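Citryl-spermidine/3,4-dihydroxybenzoyl-citryl-spermidine:spermidine ligase (Bacillus anthracis, PDB 3TO3) catalyses the ATP-dependent condensation of spermidine with citryl-spermidine intermediates, a step in the biosynthesis of the siderophore petrobactin. Local coordinates at residues Arg295-Val300 with Glu372-Tyr377; Ser325-Asn330 with Lys476-Thr481; Val344-Glu349 with Lys458-Gly463. One frame throughout, in Å; residues are numbered along the deposited sequence.

Contact 1 of 3, residues Arg295-Val300 with Glu372-Tyr377; sequences RPYVKV and ESVHHY. With ATP (adenosine-5'-triphosphate), chain E.
Tyr297 meets the loop Glu372-Val374 with its phenol end, and this is the close-packed part of the contact. Its CG stands anti to the carbonyl carbon (chi1 -49°). At the far end of the ring, Val374 N donates to Tyr297 OH over 3.1 Å in a nearly straight bond (169°). One margin of the ring lies against the same backbone: Glu372 O is 3.1 Å from Tyr297 CE2, near the ring plane, and Ser373 CA is 3.4 Å from that carbon. Tyrosine suits the place because the flat ring lies along the loop's backbone while its hydroxyl accepts a backbone N-H. Val374 adds CG1, 3.5 Å from Tyr297 OH. Ser373 OG takes the N-H of His375 in an ST turn and is also bonded to Pro293 O.

The other side is looser and partly exposed. Pro296 comes no nearer than 4.2 Å, from its CA to Ser373 N. The Arg295 side chain points away to salt bridges with Glu218 and Asp276, although Arg295 O stays 3.4 Å from Ser373 CB. Strand 297-306, which also carries the ATP-binding Lys299, runs between strands 286-289 and 367-371 of the mixed sheet, and the loop 372-377 follows directly from the latter.

Contact 2 of 3, residues Ser325-Asn330 with Lys476-Thr481; sequences SNWLSN and KCPDFT
Trp327, on helix 315-333, packs against Pro478 in a CH-pi contact that joins this helix to the loop between strand 465-467 and helix 485-488. Pro478 CD sits over the indole face, 3.6 Å from the centroid of the five-membered ring and 17° off its normal, while Pro478 CG lies 3.6 Å from Trp327 CD2. The two side chains cross at about a right angle. Proline suits the spot because its CD, bonded to the electron-withdrawing amide nitrogen, offers polarised C-H bonds to the broad, electron-rich face of the tryptophan. Trp327 CG stands anti to the backbone N (chi1 180°), and the CB it extends from points toward the loop. Cys477 SG approaches the six-membered ring obliquely, a sulfur-aromatic contact, and Phe466 meets the indole edge-to-face.

Lys476, the second largest contributor, reaches back toward the helix. Its chain bends at chi3 (90°), and Lys476 CE packs beside the indole, 3.9 Å from Trp327 CD1, while the ammonium group goes on to a salt bridge with Glu473. The lysine is poorly ordered, in keeping with its place at the surface and away from the ATP site. Beyond the indole, Lys476 NZ is modelled, with less certainty, 3.3 Å from Asn330 CB.

Contact 3 of 3, residues Val344-Glu349 with Lys458-Gly463; sequences VILLKE and KDFHEG. With ATP (adenosine-5'-triphosphate), chain E.
Glu349 CG stands anti to the carbonyl carbon (chi1 -72°) and its chain runs on extended, which delivers the carboxylate to the backbone of Phe460 and His461; Phe460 CG takes the same position, and its ring lies beside strand 345-355. Phe460 N donates to Glu349 OE2 over 3.0 Å on the syn side, 26° out of the carboxylate plane. The other oxygen, Glu349 OE1, receives two weak bonds from one residue, His461 N at 3.0 Å and His461 ND1 at 3.4 Å. A long acidic side chain suits this buried place, its two oxygens taking one ordinary bond and two weak ones. A water completes the net, donating to Leu347 O and Glu349 OE2 and accepting from Asp459 N.

Glu349 OE2 also lies 4.1 Å from Asp459 OD1, a pair of like charges that Arg371, salt-bridged to both, probably offsets. On the apolar side Phe460 CZ reaches Leu346 CD2 at 4.0 Å, and Leu347 CD1 packs beside Lys458 CB. The polar Leu347 O lies obliquely, 3.3 Å from Phe460 CE2.

Glu349 thus probably positions, from the second shell, the loop whose Asp459 binds magnesium and whose Glu462 binds ATP. The Asp-Phe pair following a strand at the metal-nucleotide site resembles the kinase DFG segment, with histidine third, consistent with the kinase clan of the IucA/IucC range.

How the contacts relate
Contact 3 lies between the other two: its centre is about 11 Å from that of contact 1 and about 12 Å from that of contact 2, while contacts 1 and 2 are about 21 Å apart and do not touch. Contacts 1 and 3 share the mixed sheet and both reach ATP; Tyr377 packs on Ile345, and Lys299 salt-bridges Asp459, though the lysine nitrogen is less surely placed. Helix 315-333 of contact 2 touches contact 3 through Ser325 and Leu328. Along the chain the first segments come in the order 1, 2, 3, followed by 372-377, 458-463 and 476-481. Lys299 from the IucA/IucC range and Asp459 and Glu462 from the FhuF-like range share one ATP site.

Contact 1 of 3, residues Arg295-Val300 with Glu372-Tyr377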
loop_
_atom_site.group_PDB
_atom_site.type_symbol
_atom_site.label_atom_id
_atom_site.label_comp_id
_atom_site.label_asym_id
_atom_site.label_seq_id
_atom_site.Cartn_x
_atom_site.Cartn_y
_atom_site.Cartn_z
ATOM N N ARG B 295 -14.946 28.738 14.610
ATOM C CA ARG B 295 -13.623 28.699 14.026
ATOM C C ARG B 295 -13.653 27.978 12.677
ATOM O O ARG B 295 -14.544 27.178 12.407
ATOM C CB ARG B 295 -12.679 28.032 15.003
ATOM C CG ARG B 295 -12.523 28.881 16.276
ATOM C CD ARG B 295 -11.351 29.834 16.130
ATOM N NE ARG B 295 -10.143 29.049 15.944
ATOM C CZ ARG B 295 -9.594 28.322 16.912
ATOM N NH1 ARG B 295 -10.147 28.347 18.117
ATOM N NH2 ARG B 295 -8.498 27.585 16.680
ATOM N N PRO B 296 -12.705 28.303 11.809
ATOM C CA PRO B 296 -12.663 27.745 10.454
ATOM C C PRO B 296 -12.363 26.237 10.435
ATOM O O PRO B 296 -11.756 25.698 11.358
ATOM C CB PRO B 296 -11.488 28.502 9.804
ATOM C CG PRO B 296 -10.585 28.882 10.983
ATOM C CD PRO B 296 -11.574 29.207 12.093
ATOM N N TYR B 297 -12.814 25.580 9.372
ATOM C CA TYR B 297 -12.446 24.214 9.063
ATOM C C TYR B 297 -11.018 24.182 8.549
ATOM O O TYR B 297 -10.483 25.187 8.064
ATOM C CB TYR B 297 -13.336 23.626 7.955
ATOM C CG TYR B 297 -14.833 23.802 8.118
ATOM C CD1 TYR B 297 -15.565 22.993 8.980
ATOM C CD2 TYR B 297 -15.517 24.770 7.371
ATOM C CE1 TYR B 297 -16.966 23.158 9.118
ATOM C CE2 TYR B 297 -16.877 24.947 7.489
ATOM C CZ TYR B 297 -17.608 24.142 8.364
ATOM O OH TYR B 297 -18.974 24.351 8.450
ATOM N N VAL B 298 -10.428 22.997 8.634
ATOM C CA VAL B 298 -9.101 22.723 8.141
ATOM C C VAL B 298 -9.228 21.610 7.112
ATOM O O VAL B 298 -9.820 20.539 7.386
ATOM C CB VAL B 298 -8.212 22.298 9.309
ATOM C CG1 VAL B 298 -6.821 22.398 8.939
ATOM C CG2 VAL B 298 -8.426 23.251 10.439
ATOM N N LYS B 299 -8.733 21.875 5.913
ATOM C CA LYS B 299 -8.674 20.851 4.886
ATOM C C LYS B 299 -7.214 20.497 4.708
ATOM O O LYS B 299 -6.397 21.357 4.318
ATOM C CB LYS B 299 -9.304 21.324 3.572
ATOM C CG LYS B 299 -9.276 20.304 2.436
ATOM C CD LYS B 299 -10.090 20.783 1.233
ATOM C CE LYS B 299 -10.410 19.640 0.285
ATOM N NZ LYS B 299 -11.123 20.120 -0.946
ATOM N N VAL B 300 -6.875 19.245 5.018
ATOM C CA VAL B 300 -5.469 18.870 5.091
ATOM C C VAL B 300 -5.140 17.684 4.210
ATOM O O VAL B 300 -6.028 16.940 3.808
ATOM C CB VAL B 300 -5.034 18.583 6.534
ATOM C CG1 VAL B 300 -5.121 19.837 7.357
ATOM C CG2 VAL B 300 -5.932 17.498 7.160
ATOM N N GLU B 372 -14.008 29.131 5.928
ATOM C CA GLU B 372 -14.984 29.735 6.853
ATOM C C GLU B 372 -15.980 28.696 7.349
ATOM O O GLU B 372 -16.503 27.905 6.559
ATOM C CB GLU B 372 -15.807 30.845 6.177
ATOM C CG GLU B 372 -15.062 32.086 5.802
ATOM C CD GLU B 372 -15.979 33.117 5.140
ATOM O OE1 GLU B 372 -16.743 32.729 4.202
ATOM O OE2 GLU B 372 -15.937 34.308 5.567
ATOM N N SER B 373 -16.270 28.718 8.639
ATOM C CA SER B 373 -17.328 27.875 9.214
ATOM C C SER B 373 -18.674 28.329 8.707
ATOM O O SER B 373 -18.947 29.522 8.702
ATOM C CB SER B 373 -17.350 28.041 10.734
ATOM O OG SER B 373 -18.334 27.193 11.297
ATOM N N VAL B 374 -19.530 27.401 8.308
ATOM C CA VAL B 374 -20.891 27.767 7.911
ATOM C C VAL B 374 -21.663 28.459 9.058
ATOM O O VAL B 374 -22.599 29.228 8.817
ATOM C CB VAL B 374 -21.695 26.545 7.437
ATOM C CG1 VAL B 374 -22.195 25.752 8.630
ATOM C CG2 VAL B 374 -22.857 26.986 6.599
ATOM N N HIS B 375 -21.263 28.212 10.299
ATOM C CA HIS B 375 -21.907 28.879 11.445
ATOM C C HIS B 375 -21.732 30.389 11.507
ATOM O O HIS B 375 -22.521 31.073 12.141
ATOM C CB HIS B 375 -21.488 28.237 12.763
ATOM C CG HIS B 375 -21.878 26.802 12.854
ATOM N ND1 HIS B 375 -23.180 26.404 13.056
ATOM C CD2 HIS B 375 -21.153 25.670 12.707
ATOM C CE1 HIS B 375 -23.237 25.085 13.059
ATOM N NE2 HIS B 375 -22.019 24.617 12.846
ATOM N N HIS B 376 -20.683 30.884 10.859
ATOM C CA HIS B 376 -20.461 32.308 10.650
ATOM C C HIS B 376 -21.703 32.908 9.988
ATOM O O HIS B 376 -22.143 33.996 10.345
ATOM C CB HIS B 376 -19.216 32.473 9.763
ATOM C CG HIS B 376 -18.836 33.892 9.461
ATOM N ND1 HIS B 376 -19.719 34.811 8.939
ATOM C CD2 HIS B 376 -17.643 34.531 9.558
ATOM C CE1 HIS B 376 -19.096 35.966 8.761
ATOM N NE2 HIS B 376 -17.834 35.821 9.128
ATOM N N TYR B 377 -22.270 32.186 9.026
ATOM C CA TYR B 377 -23.410 32.668 8.231
ATOM C C TYR B 377 -24.850 32.383 8.680
ATOM O O TYR B 377 -25.778 33.029 8.197
ATOM C CB TYR B 377 -23.283 32.140 6.803
ATOM C CG TYR B 377 -22.115 32.697 6.039
ATOM C CD1 TYR B 377 -22.176 33.965 5.466
ATOM C CD2 TYR B 377 -20.948 31.948 5.871
ATOM C CE1 TYR B 377 -21.104 34.476 4.749
ATOM C CE2 TYR B 377 -19.867 32.445 5.150
ATOM C CZ TYR B 377 -19.945 33.712 4.584
ATOM O OH TYR B 377 -18.870 34.214 3.864
HETATM P PB ATP E . -13.153 17.236 -0.470
HETATM O O1B ATP E . -12.138 16.834 0.570
HETATM O O2B ATP E . -12.444 17.730 -1.703
HETATM O O3B ATP E . -14.102 18.343 0.122
HETATM P PA ATP E . -13.503 14.738 -1.482
HETATM O O1A ATP E . -12.049 14.586 -1.080
HETATM O O2A ATP E . -13.692 14.793 -2.994
HETATM O O3A ATP E . -14.080 16.038 -0.855
HETATM O "O5'" ATP E . -14.274 13.500 -0.898
HETATM C "C5'" ATP E . -15.600 13.598 -0.535
HETATM C "C4'" ATP E . -16.317 12.377 -0.391
HETATM O "O4'" ATP E . -17.759 12.638 -0.477
HETATM C "C3'" ATP E . -16.001 11.451 -1.502
HETATM O "O3'" ATP E . -15.474 10.282 -1.006
HETATM C "C2'" ATP E . -17.290 11.211 -2.176
HETATM O "O2'" ATP E . -17.379 9.922 -2.615
HETATM C "C1'" ATP E . -18.270 11.492 -1.089
HETATM N N9 ATP E . -19.636 11.660 -1.509
HETATM C C8 ATP E . -20.676 11.007 -0.963
HETATM N N7 ATP E . -21.790 11.407 -1.592
HETATM C C5 ATP E . -21.467 12.321 -2.535
HETATM C C6 ATP E . -22.223 13.055 -3.460
HETATM N N6 ATP E . -23.648 12.877 -3.511
HETATM N N1 ATP E . -21.592 13.916 -4.291
HETATM C C2 ATP E . -20.252 14.068 -4.231
HETATM N N3 ATP E . -19.496 13.373 -3.351
HETATM C C4 ATP E . -20.074 12.493 -2.491
#

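Contact 2 of 3, residues Ser325-Asn330 with Lys476-Thr481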
loop_
_atom_site.group_PDB
_atom_site.type_symbol
_atom_site.label_atom_id
_atom_site.label_comp_id
_atom_site.label_asym_id
_atom_site.label_seq_id
_atom_site.Cartn_x
_atom_site.Cartn_y
_atom_site.Cartn_z
ATOM N N SER B 325 -10.987 32.468 -3.845
ATOM C CA SER B 325 -12.124 32.803 -2.987
ATOM C C SER B 325 -12.374 34.317 -2.960
ATOM O O SER B 325 -13.520 34.745 -2.980
ATOM C CB SER B 325 -11.990 32.204 -1.583
ATOM O OG SER B 325 -12.161 30.807 -1.623
ATOM N N ASN B 326 -11.307 35.117 -2.940
ATOM C CA ASN B 326 -11.444 36.574 -2.996
ATOM C C ASN B 326 -12.122 36.995 -4.299
ATOM O O ASN B 326 -13.046 37.811 -4.302
ATOM C CB ASN B 326 -10.081 37.258 -2.826
ATOM C CG ASN B 326 -10.135 38.774 -3.052
ATOM O OD1 ASN B 326 -9.428 39.309 -3.911
ATOM N ND2 ASN B 326 -10.971 39.469 -2.273
ATOM N N TRP B 327 -11.667 36.412 -5.403
ATOM C CA TRP B 327 -12.283 36.631 -6.706
ATOM C C TRP B 327 -13.788 36.290 -6.748
ATOM O O TRP B 327 -14.593 37.086 -7.246
ATOM C CB TRP B 327 -11.572 35.771 -7.733
ATOM C CG TRP B 327 -12.108 35.886 -9.119
ATOM C CD1 TRP B 327 -12.403 37.041 -9.784
ATOM C CD2 TRP B 327 -12.333 34.818 -10.051
ATOM N NE1 TRP B 327 -12.824 36.757 -11.061
ATOM C CE2 TRP B 327 -12.787 35.402 -11.251
ATOM C CE3 TRP B 327 -12.201 33.430 -9.987
ATOM C CZ2 TRP B 327 -13.108 34.644 -12.373
ATOM C CZ3 TRP B 327 -12.523 32.687 -11.100
ATOM C CH2 TRP B 327 -12.966 33.296 -12.278
ATOM N N LEU B 328 -14.171 35.107 -6.261
ATOM C CA LEU B 328 -15.599 34.739 -6.262
ATOM C C LEU B 328 -16.370 35.639 -5.334
ATOM O O LEU B 328 -17.487 36.047 -5.634
ATOM C CB LEU B 328 -15.831 33.294 -5.830
ATOM C CG LEU B 328 -15.388 32.272 -6.851
ATOM C CD1 LEU B 328 -15.478 30.886 -6.222
ATOM C CD2 LEU B 328 -16.241 32.413 -8.115
ATOM N N SER B 329 -15.776 35.958 -4.200
ATOM C CA SER B 329 -16.457 36.841 -3.264
ATOM C C SER B 329 -16.834 38.181 -3.921
ATOM O O SER B 329 -17.929 38.720 -3.669
ATOM C CB SER B 329 -15.596 37.080 -2.027
ATOM O OG SER B 329 -16.226 37.996 -1.142
ATOM N N ASN B 330 -15.933 38.712 -4.753
ATOM C CA ASN B 330 -16.171 40.005 -5.380
ATOM C C ASN B 330 -17.241 39.914 -6.437
ATOM O O ASN B 330 -18.025 40.855 -6.624
ATOM C CB ASN B 330 -14.891 40.606 -5.975
ATOM C CG ASN B 330 -13.940 41.124 -4.902
ATOM O OD1 ASN B 330 -14.366 41.501 -3.801
ATOM N ND2 ASN B 330 -12.645 41.132 -5.213
ATOM N N LYS B 476 -10.552 41.261 -14.420
ATOM C CA LYS B 476 -10.533 41.016 -12.984
ATOM C C LYS B 476 -10.244 39.532 -12.730
ATOM O O LYS B 476 -10.009 39.111 -11.593
ATOM C CB LYS B 476 -11.855 41.449 -12.338
ATOM C CG LYS B 476 -11.801 41.585 -10.812
ATOM C CD LYS B 476 -13.172 41.920 -10.195
ATOM C CE LYS B 476 -13.970 40.665 -9.814
ATOM N NZ LYS B 476 -15.298 41.001 -9.209
ATOM N N CYS B 477 -10.254 38.749 -13.806
ATOM C CA CYS B 477 -9.894 37.334 -13.749
ATOM C C CYS B 477 -8.487 37.150 -13.189
ATOM O O CYS B 477 -7.520 37.730 -13.713
ATOM C CB CYS B 477 -9.952 36.727 -15.148
ATOM S SG CYS B 477 -9.393 35.033 -15.222
ATOM N N PRO B 478 -8.353 36.322 -12.140
ATOM C CA PRO B 478 -7.045 36.202 -11.497
ATOM C C PRO B 478 -6.056 35.590 -12.473
ATOM O O PRO B 478 -6.441 34.718 -13.271
ATOM C CB PRO B 478 -7.306 35.255 -10.320
ATOM C CG PRO B 478 -8.729 34.878 -10.393
ATOM C CD PRO B 478 -9.254 35.245 -11.730
ATOM N N ASP B 479 -4.800 36.026 -12.408
ATOM C CA ASP B 479 -3.829 35.566 -13.378
ATOM C C ASP B 479 -3.033 34.473 -12.703
ATOM O O ASP B 479 -2.043 34.752 -12.012
ATOM C CB ASP B 479 -2.888 36.729 -13.666
ATOM C CG ASP B 479 -1.702 36.328 -14.503
ATOM O OD1 ASP B 479 -1.726 35.198 -15.044
ATOM O OD2 ASP B 479 -0.758 37.146 -14.637
ATOM N N PHE B 480 -3.360 33.229 -13.054
ATOM C CA PHE B 480 -2.879 32.067 -12.302
ATOM C C PHE B 480 -1.398 31.802 -12.567
ATOM O O PHE B 480 -0.676 31.270 -11.723
ATOM C CB PHE B 480 -3.719 30.842 -12.631
ATOM C CG PHE B 480 -5.188 31.031 -12.353
ATOM C CD1 PHE B 480 -5.680 30.970 -11.051
ATOM C CD2 PHE B 480 -6.083 31.283 -13.385
ATOM C CE1 PHE B 480 -7.057 31.149 -10.790
ATOM C CE2 PHE B 480 -7.448 31.468 -13.125
ATOM C CZ PHE B 480 -7.933 31.401 -11.827
ATOM N N THR B 481 -0.957 32.208 -13.747
ATOM C CA THR B 481 0.390 31.970 -14.201
ATOM C C THR B 481 1.421 32.572 -13.262
ATOM O O THR B 481 2.560 32.105 -13.196
ATOM C CB THR B 481 0.530 32.523 -15.610
ATOM O OG1 THR B 481 -0.158 31.632 -16.506
ATOM C CG2 THR B 481 1.976 32.645 -16.010
#

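Contact 3 of 3, residues Val344-Glu349 with Lys458-Gly463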
loop_
_atom_site.group_PDB
_atom_site.type_symbol
_atom_site.label_atom_id
_atom_site.label_comp_id
_atom_site.label_asym_id
_atom_site.label_seq_id
_atom_site.Cartn_x
_atom_site.Cartn_y
_atom_site.Cartn_z
ATOM N N VAL B 344 -26.789 33.930 -1.646
ATOM C CA VAL B 344 -25.836 32.848 -1.702
ATOM C C VAL B 344 -24.679 33.037 -0.723
ATOM O O VAL B 344 -24.161 34.133 -0.580
ATOM C CB VAL B 344 -25.235 32.789 -3.109
ATOM C CG1 VAL B 344 -24.167 31.718 -3.176
ATOM C CG2 VAL B 344 -26.339 32.523 -4.121
ATOM N N ILE B 345 -24.289 31.961 -0.041
ATOM C CA ILE B 345 -23.134 31.973 0.854
ATOM C C ILE B 345 -21.984 31.277 0.140
ATOM O O ILE B 345 -22.187 30.209 -0.407
ATOM C CB ILE B 345 -23.420 31.161 2.109
ATOM C CG1 ILE B 345 -24.602 31.743 2.863
ATOM C CG2 ILE B 345 -22.178 31.048 3.005
ATOM C CD1 ILE B 345 -25.238 30.719 3.778
ATOM N N LEU B 346 -20.799 31.884 0.103
ATOM C CA LEU B 346 -19.609 31.171 -0.393
ATOM C C LEU B 346 -18.662 30.948 0.775
ATOM O O LEU B 346 -18.168 31.915 1.328
ATOM C CB LEU B 346 -18.902 31.980 -1.476
ATOM C CG LEU B 346 -19.720 32.287 -2.726
ATOM C CD1 LEU B 346 -18.841 33.005 -3.700
ATOM C CD2 LEU B 346 -20.262 31.052 -3.360
ATOM N N LEU B 347 -18.411 29.707 1.189
ATOM C CA LEU B 347 -17.535 29.556 2.355
ATOM C C LEU B 347 -16.116 29.753 1.818
ATOM O O LEU B 347 -15.600 28.941 1.034
ATOM C CB LEU B 347 -17.679 28.164 2.977
ATOM C CG LEU B 347 -19.089 27.810 3.428
ATOM C CD1 LEU B 347 -19.146 26.383 3.902
ATOM C CD2 LEU B 347 -19.558 28.798 4.542
ATOM N N LYS B 348 -15.465 30.814 2.279
ATOM C CA LYS B 348 -14.246 31.247 1.635
ATOM C C LYS B 348 -13.100 30.370 2.108
ATOM O O LYS B 348 -12.994 30.103 3.309
ATOM C CB LYS B 348 -13.956 32.722 1.933
ATOM C CG LYS B 348 -14.943 33.714 1.311
ATOM C CD LYS B 348 -14.511 35.171 1.612
ATOM C CE LYS B 348 -15.687 36.182 1.563
ATOM N NZ LYS B 348 -16.577 36.228 2.781
ATOM N N GLU B 349 -12.241 29.945 1.178
ATOM C CA GLU B 349 -11.027 29.283 1.582
ATOM C C GLU B 349 -10.087 30.476 1.668
ATOM O O GLU B 349 -9.478 30.868 0.686
ATOM C CB GLU B 349 -10.638 28.329 0.418
ATOM C CG GLU B 349 -11.606 27.087 0.329
ATOM C CD GLU B 349 -11.759 26.425 -1.050
ATOM O OE1 GLU B 349 -10.982 26.652 -2.000
ATOM O OE2 GLU B 349 -12.700 25.639 -1.197
ATOM N N LYS B 458 -19.091 25.411 -1.387
ATOM C CA LYS B 458 -17.733 25.220 -0.888
ATOM C C LYS B 458 -16.927 24.407 -1.890
ATOM O O LYS B 458 -17.482 23.958 -2.900
ATOM C CB LYS B 458 -17.734 24.541 0.487
ATOM C CG LYS B 458 -18.490 23.192 0.571
ATOM C CD LYS B 458 -18.353 22.652 2.014
ATOM C CE LYS B 458 -18.885 21.204 2.182
ATOM N NZ LYS B 458 -18.036 20.197 1.453
ATOM N N ASP B 459 -15.644 24.201 -1.563
ATOM C CA ASP B 459 -14.660 23.525 -2.407
ATOM C C ASP B 459 -14.487 24.121 -3.809
ATOM O O ASP B 459 -14.892 23.510 -4.801
ATOM C CB ASP B 459 -14.950 22.020 -2.493
ATOM C CG ASP B 459 -14.562 21.278 -1.222
ATOM O OD1 ASP B 459 -13.523 21.622 -0.615
ATOM O OD2 ASP B 459 -15.307 20.358 -0.817
ATOM N N PHE B 460 -13.945 25.336 -3.865
ATOM C CA PHE B 460 -13.546 26.057 -5.098
ATOM C C PHE B 460 -12.161 25.729 -5.664
ATOM O O PHE B 460 -11.940 25.748 -6.871
ATOM C CB PHE B 460 -13.658 27.568 -4.847
ATOM C CG PHE B 460 -14.905 27.928 -4.108
ATOM C CD1 PHE B 460 -16.128 27.463 -4.563
ATOM C CD2 PHE B 460 -14.854 28.645 -2.919
ATOM C CE1 PHE B 460 -17.296 27.774 -3.874
ATOM C CE2 PHE B 460 -16.014 28.937 -2.216
ATOM C CZ PHE B 460 -17.235 28.504 -2.689
ATOM N N HIS B 461 -11.218 25.462 -4.778
ATOM C CA HIS B 461 -9.844 25.478 -5.179
ATOM C C HIS B 461 -9.535 24.445 -6.272
ATOM O O HIS B 461 -8.733 24.713 -7.172
ATOM C CB HIS B 461 -8.940 25.315 -3.957
ATOM C CG HIS B 461 -8.951 23.938 -3.388
ATOM N ND1 HIS B 461 -9.952 23.486 -2.552
ATOM C CD2 HIS B 461 -8.099 22.901 -3.552
ATOM C CE1 HIS B 461 -9.710 22.233 -2.215
ATOM N NE2 HIS B 461 -8.593 21.851 -2.814
ATOM N N GLU B 462 -10.078 23.242 -6.144
ATOM C CA GLU B 462 -9.898 22.212 -7.180
ATOM C C GLU B 462 -10.860 22.229 -8.377
ATOM O O GLU B 462 -10.426 22.087 -9.520
ATOM C CB GLU B 462 -9.891 20.819 -6.547
ATOM C CG GLU B 462 -11.075 20.564 -5.605
ATOM C CD GLU B 462 -10.911 19.287 -4.788
ATOM O OE1 GLU B 462 -9.880 18.589 -4.964
ATOM O OE2 GLU B 462 -11.820 18.985 -3.973
ATOM N N GLY B 463 -12.155 22.398 -8.102
ATOM C CA GLY B 463 -13.203 22.112 -9.072
ATOM C C GLY B 463 -13.598 23.109 -10.162
ATOM O O GLY B 463 -13.914 22.734 -11.299
HETATM P PB ATP E . -13.153 17.236 -0.470
HETATM O O1B ATP E . -12.138 16.834 0.570
HETATM O O2B ATP E . -12.444 17.730 -1.703
HETATM O O3B ATP E . -14.102 18.343 0.122
HETATM P PA ATP E . -13.503 14.738 -1.482
HETATM O O1A ATP E . -12.049 14.586 -1.080
HETATM O O2A ATP E . -13.692 14.793 -2.994
HETATM O O3A ATP E . -14.080 16.038 -0.855
HETATM O "O5'" ATP E . -14.274 13.500 -0.898
HETATM C "C5'" ATP E . -15.600 13.598 -0.535
HETATM C "C4'" ATP E . -16.317 12.377 -0.391
HETATM O "O4'" ATP E . -17.759 12.638 -0.477
HETATM C "C3'" ATP E . -16.001 11.451 -1.502
HETATM O "O3'" ATP E . -15.474 10.282 -1.006
HETATM C "C2'" ATP E . -17.290 11.211 -2.176
HETATM O "O2'" ATP E . -17.379 9.922 -2.615
HETATM C "C1'" ATP E . -18.270 11.492 -1.089
HETATM N N9 ATP E . -19.636 11.660 -1.509
HETATM C C8 ATP E . -20.676 11.007 -0.963
HETATM N N7 ATP E . -21.790 11.407 -1.592
HETATM C C5 ATP E . -21.467 12.321 -2.535
HETATM C C6 ATP E . -22.223 13.055 -3.460
HETATM N N6 ATP E . -23.648 12.877 -3.511
HETATM N N1 ATP E . -21.592 13.916 -4.291
HETATM C C2 ATP E . -20.252 14.068 -4.231
HETATM N N3 ATP E . -19.496 13.373 -3.351
HETATM C C4 ATP E . -20.074 12.493 -2.491
HETATM O O HOH W 1 -15.119 26.407 0.041
#